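Local coordinates for molybdate binding protein II (Clostridium pasteurianum, PDB 1GUT) that binds molybdate, an oxyanion form of molybdenum, as a small molbindin that assembles from six copies of one chain, at residues 10-24 and 27-41. Sequence-based numbering, arbitrary orientation.
Sequences KGKVVGLKKGVVTAE and LEIAGGNKITSIISL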
loop_
_atom_site.group_PDB
_atom_site.type_symbol
_atom_site.label_atom_id
_atom_site.label_comp_id
_atom_site.label_asym_id
_atom_site.label_seq_id
_atom_site.Cartn_x
_atom_site.Cartn_y
_atom_site.Cartn_z
ATOM N N LYS A 10 -1.938 -18.402 -8.547
ATOM C CA LYS A 10 -2.255 -19.625 -7.797
ATOM C C LYS A 10 -0.991 -20.300 -7.303
ATOM O O LYS A 10 -0.003 -20.376 -8.030
ATOM C CB LYS A 10 -3.007 -20.635 -8.688
ATOM C CG LYS A 10 -4.336 -20.157 -9.231
ATOM C CD LYS A 10 -5.035 -21.260 -10.042
ATOM C CE LYS A 10 -6.355 -20.803 -10.650
ATOM N NZ LYS A 10 -6.220 -20.217 -12.026
ATOM N N GLY A 11 -1.030 -20.838 -6.087
ATOM C CA GLY A 11 0.153 -21.493 -5.571
ATOM C C GLY A 11 -0.155 -22.420 -4.434
ATOM O O GLY A 11 -1.307 -22.588 -4.069
ATOM N N LYS A 12 0.894 -23.018 -3.891
ATOM C CA LYS A 12 0.758 -23.958 -2.802
ATOM C C LYS A 12 1.525 -23.391 -1.623
ATOM O O LYS A 12 2.643 -22.911 -1.781
ATOM C CB LYS A 12 1.366 -25.297 -3.235
ATOM C CG LYS A 12 1.275 -26.363 -2.182
ATOM C CD LYS A 12 1.756 -27.706 -2.759
ATOM C CE LYS A 12 1.478 -28.868 -1.805
ATOM N NZ LYS A 12 0.031 -29.263 -1.756
ATOM N N VAL A 13 0.920 -23.427 -0.440
ATOM C CA VAL A 13 1.599 -22.905 0.738
ATOM C C VAL A 13 2.793 -23.786 1.078
ATOM O O VAL A 13 2.629 -25.009 1.303
ATOM C CB VAL A 13 0.671 -22.844 1.955
ATOM C CG1 VAL A 13 1.448 -22.372 3.151
ATOM C CG2 VAL A 13 -0.524 -21.911 1.685
ATOM N N VAL A 14 3.989 -23.196 1.096
ATOM C CA VAL A 14 5.203 -23.915 1.464
ATOM C C VAL A 14 5.804 -23.416 2.776
ATOM O O VAL A 14 6.750 -24.010 3.310
ATOM C CB VAL A 14 6.278 -23.925 0.352
ATOM C CG1 VAL A 14 5.788 -24.707 -0.851
ATOM C CG2 VAL A 14 6.699 -22.492 -0.065
ATOM N N GLY A 15 5.271 -22.322 3.300
ATOM C CA GLY A 15 5.740 -21.788 4.564
ATOM C C GLY A 15 4.647 -21.005 5.262
ATOM O O GLY A 15 3.876 -20.298 4.630
ATOM N N LEU A 16 4.601 -21.121 6.580
ATOM C CA LEU A 16 3.635 -20.394 7.402
ATOM C C LEU A 16 4.267 -20.118 8.747
ATOM O O LEU A 16 4.720 -21.048 9.419
ATOM C CB LEU A 16 2.343 -21.201 7.569
ATOM C CG LEU A 16 1.236 -20.608 8.440
ATOM C CD1 LEU A 16 0.744 -19.283 7.881
ATOM C CD2 LEU A 16 0.090 -21.611 8.496
ATOM N N LYS A 17 4.339 -18.846 9.137
ATOM C CA LYS A 17 4.902 -18.466 10.431
ATOM C C LYS A 17 3.909 -17.520 11.068
ATOM O O LYS A 17 3.617 -16.467 10.519
ATOM C CB LYS A 17 6.274 -17.806 10.240
ATOM C CG LYS A 17 6.939 -17.368 11.545
ATOM C CD LYS A 17 8.418 -17.003 11.342
ATOM C CE LYS A 17 8.610 -15.791 10.412
ATOM N NZ LYS A 17 10.061 -15.388 10.245
ATOM N N LYS A 18 3.376 -17.896 12.217
ATOM C CA LYS A 18 2.379 -17.107 12.892
ATOM C C LYS A 18 2.976 -16.202 13.936
ATOM O O LYS A 18 3.828 -16.600 14.719
ATOM C CB LYS A 18 1.388 -18.042 13.598
ATOM C CG LYS A 18 0.569 -18.866 12.643
ATOM C CD LYS A 18 -0.371 -19.849 13.342
ATOM C CE LYS A 18 -1.146 -20.675 12.299
ATOM N NZ LYS A 18 -2.137 -21.613 12.919
ATOM N N GLY A 19 2.516 -14.967 13.928
ATOM C CA GLY A 19 2.912 -14.006 14.944
ATOM C C GLY A 19 1.720 -13.782 15.862
ATOM O O GLY A 19 0.821 -14.616 15.960
ATOM N N VAL A 20 1.691 -12.654 16.546
ATOM C CA VAL A 20 0.573 -12.360 17.441
ATOM C C VAL A 20 -0.543 -11.607 16.733
ATOM O O VAL A 20 -1.731 -11.862 16.956
ATOM C CB VAL A 20 1.070 -11.610 18.701
ATOM C CG1 VAL A 20 -0.063 -10.962 19.440
ATOM C CG2 VAL A 20 1.773 -12.609 19.582
ATOM N N VAL A 21 -0.151 -10.741 15.802
ATOM C CA VAL A 21 -1.103 -9.943 15.077
ATOM C C VAL A 21 -1.136 -10.341 13.618
ATOM O O VAL A 21 -2.189 -10.329 13.001
ATOM C CB VAL A 21 -0.719 -8.411 15.214
ATOM C CG1 VAL A 21 -1.535 -7.530 14.279
ATOM C CG2 VAL A 21 -0.806 -7.947 16.671
ATOM N N THR A 22 0.008 -10.741 13.081
ATOM C CA THR A 22 0.073 -11.084 11.670
ATOM C C THR A 22 0.665 -12.467 11.498
ATOM O O THR A 22 1.034 -13.136 12.466
ATOM C CB THR A 22 0.980 -10.098 10.907
ATOM O OG1 THR A 22 2.303 -10.149 11.467
ATOM C CG2 THR A 22 0.522 -8.648 11.115
ATOM N N ALA A 23 0.689 -12.900 10.250
ATOM C CA ALA A 23 1.257 -14.186 9.880
ATOM C C ALA A 23 1.868 -14.048 8.514
ATOM O O ALA A 23 1.359 -13.325 7.670
ATOM C CB ALA A 23 0.180 -15.279 9.844
ATOM N N GLU A 24 2.958 -14.770 8.315
ATOM C CA GLU A 24 3.684 -14.779 7.060
ATOM C C GLU A 24 3.372 -16.078 6.344
ATOM O O GLU A 24 3.581 -17.160 6.880
ATOM C CB GLU A 24 5.187 -14.653 7.309
ATOM C CG GLU A 24 5.995 -14.574 6.006
ATOM C CD GLU A 24 7.486 -14.607 6.258
ATOM O OE1 GLU A 24 7.932 -13.933 7.188
ATOM O OE2 GLU A 24 8.220 -15.303 5.529
ATOM N N LEU A 27 3.985 -18.877 -0.633
ATOM C CA LEU A 27 3.366 -19.719 -1.642
ATOM C C LEU A 27 4.331 -19.983 -2.779
ATOM O O LEU A 27 5.021 -19.078 -3.246
ATOM C CB LEU A 27 2.179 -18.994 -2.285
ATOM C CG LEU A 27 0.990 -18.465 -1.513
ATOM C CD1 LEU A 27 -0.030 -17.943 -2.534
ATOM C CD2 LEU A 27 0.400 -19.592 -0.709
ATOM N N GLU A 28 4.352 -21.213 -3.247
ATOM C CA GLU A 28 5.158 -21.559 -4.415
ATOM C C GLU A 28 4.206 -21.461 -5.605
ATOM O O GLU A 28 3.191 -22.155 -5.646
ATOM C CB GLU A 28 5.665 -22.999 -4.301
ATOM C CG GLU A 28 6.317 -23.537 -5.569
ATOM C CD GLU A 28 6.294 -25.068 -5.652
ATOM O OE1 GLU A 28 5.957 -25.769 -4.657
ATOM O OE2 GLU A 28 6.616 -25.579 -6.740
ATOM N N ILE A 29 4.513 -20.603 -6.568
ATOM C CA ILE A 29 3.614 -20.456 -7.708
ATOM C C ILE A 29 4.183 -21.198 -8.907
ATOM O O ILE A 29 5.251 -21.804 -8.794
ATOM C CB ILE A 29 3.299 -18.961 -7.974
ATOM C CG1 ILE A 29 4.559 -18.200 -8.350
ATOM C CG2 ILE A 29 2.646 -18.327 -6.724
ATOM C CD1 ILE A 29 4.256 -16.786 -8.844
ATOM N N ALA A 30 3.446 -21.179 -10.020
ATOM C CA ALA A 30 3.829 -21.880 -11.245
ATOM C C ALA A 30 5.242 -21.545 -11.608
ATOM O O ALA A 30 5.637 -20.382 -11.618
ATOM C CB ALA A 30 2.879 -21.553 -12.392
ATOM N N GLY A 31 5.998 -22.584 -11.940
ATOM C CA GLY A 31 7.390 -22.427 -12.288
ATOM C C GLY A 31 8.208 -22.703 -11.048
ATOM O O GLY A 31 9.383 -23.063 -11.142
ATOM N N GLY A 32 7.578 -22.533 -9.885
ATOM C CA GLY A 32 8.230 -22.785 -8.608
ATOM C C GLY A 32 8.630 -21.579 -7.767
ATOM O O GLY A 32 8.973 -21.778 -6.596
ATOM N N ASN A 33 8.593 -20.365 -8.360
ATOM C CA ASN A 33 8.921 -19.047 -7.739
ATOM C C ASN A 33 8.080 -18.809 -6.487
ATOM O O ASN A 33 6.979 -19.322 -6.396
ATOM C CB ASN A 33 8.595 -17.960 -8.755
ATOM C CG ASN A 33 9.224 -16.604 -8.436
ATOM O OD1 ASN A 33 9.498 -16.269 -7.278
ATOM N ND2 ASN A 33 9.468 -15.814 -9.498
ATOM N N LYS A 34 8.576 -18.027 -5.533
ATOM C CA LYS A 34 7.813 -17.846 -4.300
ATOM C C LYS A 34 7.201 -16.490 -4.128
ATOM O O LYS A 34 7.786 -15.480 -4.515
ATOM C CB LYS A 34 8.696 -18.101 -3.074
ATOM C CG LYS A 34 9.383 -19.414 -3.130
ATOM C CD LYS A 34 10.159 -19.744 -1.888
ATOM C CE LYS A 34 10.694 -21.152 -2.063
ATOM N NZ LYS A 34 9.711 -21.995 -2.836
ATOM N N ILE A 35 6.011 -16.488 -3.545
ATOM C CA ILE A 35 5.309 -15.249 -3.221
ATOM C C ILE A 35 5.117 -15.265 -1.720
ATOM O O ILE A 35 4.643 -16.244 -1.156
ATOM C CB ILE A 35 3.923 -15.170 -3.904
ATOM C CG1 ILE A 35 4.078 -14.997 -5.420
ATOM C CG2 ILE A 35 3.082 -14.035 -3.238
ATOM C CD1 ILE A 35 4.572 -13.638 -5.831
ATOM N N THR A 36 5.496 -14.171 -1.067
ATOM C CA THR A 36 5.384 -14.019 0.379
ATOM C C THR A 36 4.314 -12.981 0.687
ATOM O O THR A 36 4.280 -11.895 0.096
ATOM C CB THR A 36 6.729 -13.569 0.949
ATOM O OG1 THR A 36 7.714 -14.560 0.641
ATOM C CG2 THR A 36 6.703 -13.492 2.483
ATOM N N SER A 37 3.457 -13.329 1.637
ATOM C CA SER A 37 2.346 -12.489 2.047
ATOM C C SER A 37 2.337 -12.321 3.546
ATOM O O SER A 37 2.586 -13.275 4.274
ATOM C CB SER A 37 1.046 -13.216 1.676
ATOM O OG SER A 37 -0.109 -12.579 2.198
ATOM N N ILE A 38 2.066 -11.107 4.033
ATOM C CA ILE A 38 1.891 -10.908 5.471
ATOM C C ILE A 38 0.449 -10.453 5.641
ATOM O O ILE A 38 0.061 -9.401 5.122
ATOM C CB ILE A 38 2.932 -9.935 6.067
ATOM C CG1 ILE A 38 4.296 -10.604 6.011
ATOM C CG2 ILE A 38 2.564 -9.510 7.517
ATOM C CD1 ILE A 38 5.451 -9.688 6.400
ATOM N N ILE A 39 -0.354 -11.286 6.304
ATOM C CA ILE A 39 -1.770 -11.021 6.535
ATOM C C ILE A 39 -2.065 -11.088 8.018
ATOM O O ILE A 39 -1.180 -11.384 8.819
ATOM C CB ILE A 39 -2.668 -12.041 5.778
ATOM C CG1 ILE A 39 -2.321 -13.467 6.199
ATOM C CG2 ILE A 39 -2.534 -11.880 4.276
ATOM C CD1 ILE A 39 -3.218 -14.562 5.594
ATOM N N SER A 40 -3.292 -10.770 8.404
ATOM C CA SER A 40 -3.614 -10.861 9.815
ATOM C C SER A 40 -3.709 -12.302 10.274
ATOM O O SER A 40 -4.075 -13.186 9.504
ATOM C CB SER A 40 -4.927 -10.146 10.136
ATOM O OG SER A 40 -6.041 -10.903 9.681
ATOM N N LEU A 41 -3.401 -12.539 11.537
ATOM C CA LEU A 41 -3.512 -13.880 12.091
ATOM C C LEU A 41 -4.977 -14.316 12.050
ATOM O O LEU A 41 -5.284 -15.481 11.792
ATOM C CB LEU A 41 -2.978 -13.897 13.524
ATOM C CG LEU A 41 -3.012 -15.254 14.228
ATOM C CD1 LEU A 41 -1.984 -16.209 13.579
ATOM C CD2 LEU A 41 -2.709 -15.087 15.703
HETATM O O HOH W 1 0.702 -19.987 -10.528
#
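Ala23 O accepts the amide of Ile39 at 3.0 Å from Ile39 N, while the CA-H of Ile38 approaches the same oxygen with CA 3.3 Å away. The return bond, from Ala23 N to Ile39 O, is shorter at 2.8 Å; the two reciprocal bonds make Ala23 and Ile39 an antiparallel hydrogen-bonded pair, with both amides nearly along the C=O axis of their acceptors. Leu41 N continues the pairing to Val21 O, but its approach is different, 41° above the carbonyl plane, where strand 34-40 gives way to helix 41-47. Ser40 is the N-cap of that helix, its OG bound to Ser43 OG. With CG anti to the backbone N (chi1 -179°), the Leu41 side chain reaches back to the turn, its CD1 methyl against the CB and CG of Lys18 and CD2 3.6 Å from Val20 O.

Strand 22-29 is shared by two successive hairpins, giving the meander 8-18, 22-29, 34-40 of the TOBE domain, a member of the OB clan. In the first hairpin Lys12 and Glu28 exchange two backbone bonds, the straighter running from Glu28 N to Lys12 O at 167°. Next to them the CD2 methyl of Leu27 presses on Val13 CG2 at 3.5 Å, closer than ordinary van der Waals contact; both side chains also reach strand 54-58. Val14 CG1 packs on Glu28 CB, the two side chains meeting roughly at right angles. Val14 and Gly15 both face Val26 in a classic beta bulge.

Glu24 extends its chain past Thr36, placing CG 3.8 Å from Thr36 CG2. Its OE2 lies close to the like-charged Asp42 of the third subunit; Lys17 NZ, 4.0 Å from Glu24 OE1 in a long salt bridge, may offset part of the repulsion. A water bridges Lys10 O and Ala30 N.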